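Local coordinates for protein glycerophosphodiester phosphodiesterase (Cytophaga hutchinsonii ATCC 33406, PDB 3CH0) that belongs to the glycerophosphoryl diester phosphodiesterase family, a group of enzymes built on the TIM-barrel fold, at residues 39-44 and 134-139; 176-181 and 193-198. All blocks are in the same frame, centred on the assembly; numbering follows the deposited sequence.

Interaction 1. Residues 39-44 and 134-139; sequences TLEFDL and NGEIKS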
# COMPACT_ATOMS: atom_id res chain seq x y z
N THR A 39 -9.66 5.29 -2.49
CA THR A 39 -8.21 5.38 -2.29
C THR A 39 -7.51 4.25 -3.03
O THR A 39 -7.96 3.08 -2.98
CB THR A 39 -7.91 5.23 -0.80
OG1 THR A 39 -8.60 6.27 -0.08
CG2 THR A 39 -6.40 5.32 -0.44
N LEU A 40 -6.43 4.61 -3.70
CA LEU A 40 -5.51 3.62 -4.25
C LEU A 40 -4.48 3.36 -3.14
O LEU A 40 -3.83 4.30 -2.69
CB LEU A 40 -4.80 4.16 -5.46
CG LEU A 40 -5.72 4.65 -6.62
CD1 LEU A 40 -4.86 5.24 -7.75
CD2 LEU A 40 -6.55 3.48 -7.12
N GLU A 41 -4.33 2.11 -2.76
CA GLU A 41 -3.36 1.66 -1.79
C GLU A 41 -2.19 0.98 -2.54
O GLU A 41 -2.38 0.25 -3.53
CB GLU A 41 -4.00 0.74 -0.76
CG GLU A 41 -3.12 0.34 0.42
CD GLU A 41 -2.04 -0.67 0.11
OE1 GLU A 41 -2.09 -1.45 -0.88
OE2 GLU A 41 -1.08 -0.79 0.92
N PHE A 42 -0.95 1.22 -2.13
CA PHE A 42 0.17 0.71 -2.89
C PHE A 42 1.43 0.85 -2.05
O PHE A 42 1.43 1.45 -1.00
CB PHE A 42 0.35 1.46 -4.22
CG PHE A 42 0.38 2.95 -4.03
CD1 PHE A 42 -0.79 3.68 -4.00
CD2 PHE A 42 1.60 3.64 -3.87
CE1 PHE A 42 -0.79 5.02 -3.76
CE2 PHE A 42 1.62 4.99 -3.61
CZ PHE A 42 0.43 5.69 -3.56
N ASP A 43 2.52 0.28 -2.56
CA ASP A 43 3.79 0.10 -1.86
C ASP A 43 4.89 0.73 -2.67
O ASP A 43 4.84 0.72 -3.90
CB ASP A 43 4.03 -1.38 -1.79
CG ASP A 43 2.88 -2.13 -1.19
OD1 ASP A 43 2.61 -1.88 -0.02
OD2 ASP A 43 2.29 -3.04 -1.83
N LEU A 44 5.87 1.33 -1.98
CA LEU A 44 6.95 2.06 -2.61
C LEU A 44 8.31 1.60 -2.16
O LEU A 44 8.56 1.36 -0.96
CB LEU A 44 6.84 3.56 -2.34
CG LEU A 44 5.49 4.22 -2.65
CD1 LEU A 44 5.37 5.66 -2.14
CD2 LEU A 44 5.26 4.17 -4.17
N ASN A 134 -2.81 5.95 -0.55
CA ASN A 134 -2.25 5.44 0.68
C ASN A 134 -1.02 4.67 0.27
O ASN A 134 -1.10 3.51 -0.22
CB ASN A 134 -3.27 4.55 1.37
CG ASN A 134 -2.81 4.11 2.75
OD1 ASN A 134 -1.74 4.57 3.22
ND2 ASN A 134 -3.51 3.13 3.34
N GLY A 135 0.15 5.31 0.42
CA GLY A 135 1.40 4.74 -0.04
C GLY A 135 2.29 4.28 1.07
O GLY A 135 2.56 5.04 1.98
N GLU A 136 2.77 3.05 0.93
CA GLU A 136 3.56 2.38 1.99
C GLU A 136 5.03 2.51 1.74
O GLU A 136 5.53 2.08 0.71
CB GLU A 136 3.16 0.90 2.15
CG GLU A 136 3.86 0.22 3.37
CD GLU A 136 3.38 -1.13 3.72
OE1 GLU A 136 2.34 -1.59 3.21
OE2 GLU A 136 4.13 -1.79 4.52
N ILE A 137 5.76 3.08 2.69
CA ILE A 137 7.21 3.01 2.70
C ILE A 137 7.67 1.67 3.21
O ILE A 137 7.53 1.40 4.40
CB ILE A 137 7.86 4.22 3.44
CG1 ILE A 137 7.61 5.46 2.56
CG2 ILE A 137 9.36 4.04 3.68
CD1 ILE A 137 8.50 6.68 2.79
N LYS A 138 8.14 0.85 2.29
CA LYS A 138 8.61 -0.47 2.61
C LYS A 138 10.07 -0.55 3.10
O LYS A 138 10.92 -1.12 2.45
CB LYS A 138 8.40 -1.39 1.39
CG LYS A 138 6.94 -1.70 1.11
CD LYS A 138 6.34 -2.67 2.14
CE LYS A 138 4.98 -3.27 1.81
NZ LYS A 138 4.35 -4.03 3.02
N SER A 139 10.29 0.03 4.29
CA SER A 139 11.62 0.07 4.92
C SER A 139 11.61 -0.86 6.13
O SER A 139 10.56 -1.02 6.82
CB SER A 139 12.00 1.50 5.34
OG SER A 139 11.00 2.05 6.20
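Phe42 turns one face of its ring to Gly135 on the neighbouring strand. Gly135 CA lies over that face, offset toward the rim and 3.6 Å from Phe42 CE2, in a CH-pi contact. Asn134 O sits over the same face, near CD1 and CE1. Phe42 chi1 of 51° sets CG between the backbone N and the carbonyl carbon. Leu44 is on this side of the sheet too, with CB 3.6 Å from Glu136 O. Leu120 of helix 117-127 packs on Phe42, and Val158 of helix 151-164 packs on Leu44.

The other side of the sheet is polar. The Asn134 side chain crosses those of Thr39 and Glu41 obliquely. Thr39 CG2 is 3.7 Å from Asn134 CB, and Asn134 ND2 bonds to Gln12. Asp43 and Glu136 lie side by side and point the same way, their carboxylate planes 70° apart. Asp43 OD1 and Glu136 OE1 are 3.3 Å apart, but both are acceptors and no bond joins them. Glu41 OE2 is 4.2 Å from Glu136 OE1. Lys138 NZ meets Glu136 OE2 at 2.7 Å, from above the carboxylate plane, in a salt bridge. Lys138 CE rests on Asp43 OD1, while NZ stays 4.1 Å from that oxygen.

Between these two layers the strands run parallel, their short segments 22° apart. Four backbone bonds and a weak fifth, from Lys138 N to Leu44 O, join them.

Outside donors satisfy the carboxylates: Gln174 and the backbone N of Arg15 bind Glu41, and Asn24 binds Asp43. A citric acid, probably from the crystallisation liquor, bonds to Glu136 OE1 and Lys138 NZ. Three carboxylates and a lysine thus gather near the C-terminal strand ends, where TIM-barrel enzymes carry their active sites. This is consistent with a polar pocket backed by apolar packing under the helices.

Interaction 2. Residues 176-181 and 193-198; sequences FDVRAL and LSYLVE. With EDO (1,2-ethanediol), chain D.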
# COMPACT_ATOMS: atom_id res chain seq x y z
N PHE A 176 4.99 0.29 8.45
CA PHE A 176 5.24 -0.46 9.68
C PHE A 176 6.42 0.11 10.45
O PHE A 176 6.62 -0.25 11.66
CB PHE A 176 5.61 -1.91 9.36
CG PHE A 176 4.46 -2.76 8.97
CD1 PHE A 176 3.63 -3.33 9.92
CD2 PHE A 176 4.22 -3.06 7.67
CE1 PHE A 176 2.57 -4.12 9.56
CE2 PHE A 176 3.16 -3.89 7.32
CZ PHE A 176 2.31 -4.37 8.28
N ASP A 177 7.29 0.83 9.75
CA ASP A 177 8.61 1.26 10.28
C ASP A 177 8.39 2.54 11.05
O ASP A 177 8.19 3.58 10.44
CB ASP A 177 9.59 1.47 9.13
CG ASP A 177 11.01 1.70 9.59
OD1 ASP A 177 11.24 1.95 10.80
OD2 ASP A 177 11.88 1.61 8.72
N VAL A 178 8.38 2.47 12.39
CA VAL A 178 8.19 3.66 13.21
C VAL A 178 9.19 4.77 12.89
O VAL A 178 8.89 5.94 13.04
CB VAL A 178 8.17 3.31 14.71
CG1 VAL A 178 6.91 2.51 15.04
CG2 VAL A 178 9.46 2.60 15.15
N ARG A 179 10.37 4.42 12.41
CA ARG A 179 11.39 5.43 12.08
C ARG A 179 10.91 6.27 10.92
O ARG A 179 11.19 7.49 10.85
CB ARG A 179 12.68 4.76 11.66
CG ARG A 179 13.31 3.78 12.70
CD ARG A 179 14.56 3.11 12.16
NE ARG A 179 14.28 2.45 10.87
CZ ARG A 179 15.18 2.15 9.95
NH1 ARG A 179 16.47 2.40 10.15
NH2 ARG A 179 14.80 1.63 8.78
N ALA A 180 10.31 5.64 9.91
CA ALA A 180 9.82 6.38 8.75
C ALA A 180 8.64 7.28 9.21
O ALA A 180 8.54 8.45 8.80
CB ALA A 180 9.34 5.42 7.65
N LEU A 181 7.75 6.79 10.11
CA LEU A 181 6.66 7.63 10.61
C LEU A 181 7.18 8.86 11.40
O LEU A 181 6.69 9.96 11.25
CB LEU A 181 5.67 6.80 11.39
CG LEU A 181 5.03 5.65 10.63
CD1 LEU A 181 4.22 4.77 11.60
CD2 LEU A 181 4.22 6.18 9.45
N LEU A 193 -0.42 10.44 8.26
CA LEU A 193 0.27 9.17 8.42
C LEU A 193 -0.68 8.09 8.88
O LEU A 193 -1.58 8.31 9.71
CB LEU A 193 1.42 9.34 9.40
CG LEU A 193 2.45 10.39 9.05
CD1 LEU A 193 3.54 10.42 10.14
CD2 LEU A 193 3.08 10.14 7.67
N SER A 194 -0.41 6.87 8.39
CA SER A 194 -1.03 5.69 8.86
C SER A 194 -0.02 4.70 9.45
O SER A 194 1.01 4.35 8.82
CB SER A 194 -1.75 5.01 7.69
OG SER A 194 -2.26 3.72 8.11
N TYR A 195 -0.32 4.25 10.68
CA TYR A 195 0.51 3.35 11.39
C TYR A 195 0.02 1.90 11.21
O TYR A 195 -1.05 1.50 11.66
CB TYR A 195 0.39 3.74 12.88
CG TYR A 195 1.13 2.93 13.89
CD1 TYR A 195 2.36 2.35 13.60
CD2 TYR A 195 0.68 2.91 15.20
CE1 TYR A 195 3.08 1.66 14.59
CE2 TYR A 195 1.36 2.25 16.18
CZ TYR A 195 2.56 1.64 15.89
OH TYR A 195 3.32 0.97 16.85
N LEU A 196 0.83 1.15 10.47
CA LEU A 196 0.59 -0.24 10.21
C LEU A 196 1.10 -1.08 11.37
O LEU A 196 2.23 -0.91 11.83
CB LEU A 196 1.28 -0.70 8.93
CG LEU A 196 0.72 -0.16 7.64
CD1 LEU A 196 1.64 -0.36 6.42
CD2 LEU A 196 -0.64 -0.84 7.40
N VAL A 197 0.22 -1.98 11.83
CA VAL A 197 0.48 -2.83 12.99
C VAL A 197 0.12 -4.26 12.66
O VAL A 197 -0.97 -4.56 12.20
CB VAL A 197 -0.30 -2.35 14.24
CG1 VAL A 197 -0.14 -3.42 15.38
CG2 VAL A 197 0.19 -0.95 14.58
N GLU A 198 1.05 -5.16 12.94
CA GLU A 198 0.77 -6.61 12.78
C GLU A 198 1.17 -7.50 13.97
O GLU A 198 1.08 -8.71 13.85
CB GLU A 198 1.40 -7.14 11.48
CG GLU A 198 2.86 -7.18 11.45
CD GLU A 198 3.40 -7.75 10.15
OE1 GLU A 198 2.60 -8.32 9.36
OE2 GLU A 198 4.62 -7.62 9.96
C1 EDO D . -1.56 -10.63 13.58
O1 EDO D . -0.53 -10.76 14.57
C2 EDO D . -1.52 -11.81 12.64
O2 EDO D . -2.64 -11.92 11.78
O HOH W 1 4.57 -1.39 13.18
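A water bridges the segments, donating to Phe176 O at 2.8 Å and to Leu196 O at 2.7 Å. No direct hydrogen bond joins the segments, so this water makes the polar link between them.

Beside it, the Phe176 ring is held between two residues. Leu196 CB stands over the centre of one face, 3.6 Å from the ring centroid and 9° off the normal, in a CH-pi contact. Glu198 comes to the opposite face. Its CG is 3.6 Å from Phe176 CE1, and OE2 lies above the plane, offset toward the rim. Glu198 chi1 of 68° sets CG between the backbone N and the carbonyl carbon. Glu198 O takes a hydrogen bond from O1 of a 1,2-ethanediol.

Farther along, the helix meets the strand through apolar side chains and the Tyr195 ring. Leu181 crosses Tyr195 at about a right angle, with Leu181 CD1 3.6 Å from Tyr195 CD1. Val178 CG1 touches Tyr195 CE1, and Leu193 CD1 packs against Leu181 O. The Tyr195 hydroxyl bonds to Gln206 O.

Asp177 is the N-cap of helix 178-187. Its OD1 accepts the capping bond from Arg179 N. Arg179 also grips the carboxylate side-on, NE to OD1 and NH2 to OD2, and its NH1 forms a salt bridge with Asp144. Ser139 bonds to OD2.

The Asp177-Arg179 pair makes no contact with the strand, and the contact is mainly apolar. The Phe176 side chain is about 3 Å from the bound citric acid at nearest atoms, consistent with an apolar border to the polar pocket.

In the fold
Both contacts reach the same barrel sheet, but they sit at different depths. Interaction 1 lies about 3 Å from the centre of the chain and pairs two of its parallel strands. Interaction 2, centred about 12 Å from that point, is mostly buried and joins a helix start to the following strand of a beta-alpha-beta unit, with Glu198 exposed. Direct backbone bonds and an acidic cluster mark the first; apolar packing and a bridging water mark the second. They meet at several points, among them Glu136 OE2 on Phe176 CD2, 3.4 Å away, and a probable hydrogen bond between Ser139 and Asp177. Glu136 also touches Leu196, so apolar groups of interaction 2 border the polar cluster.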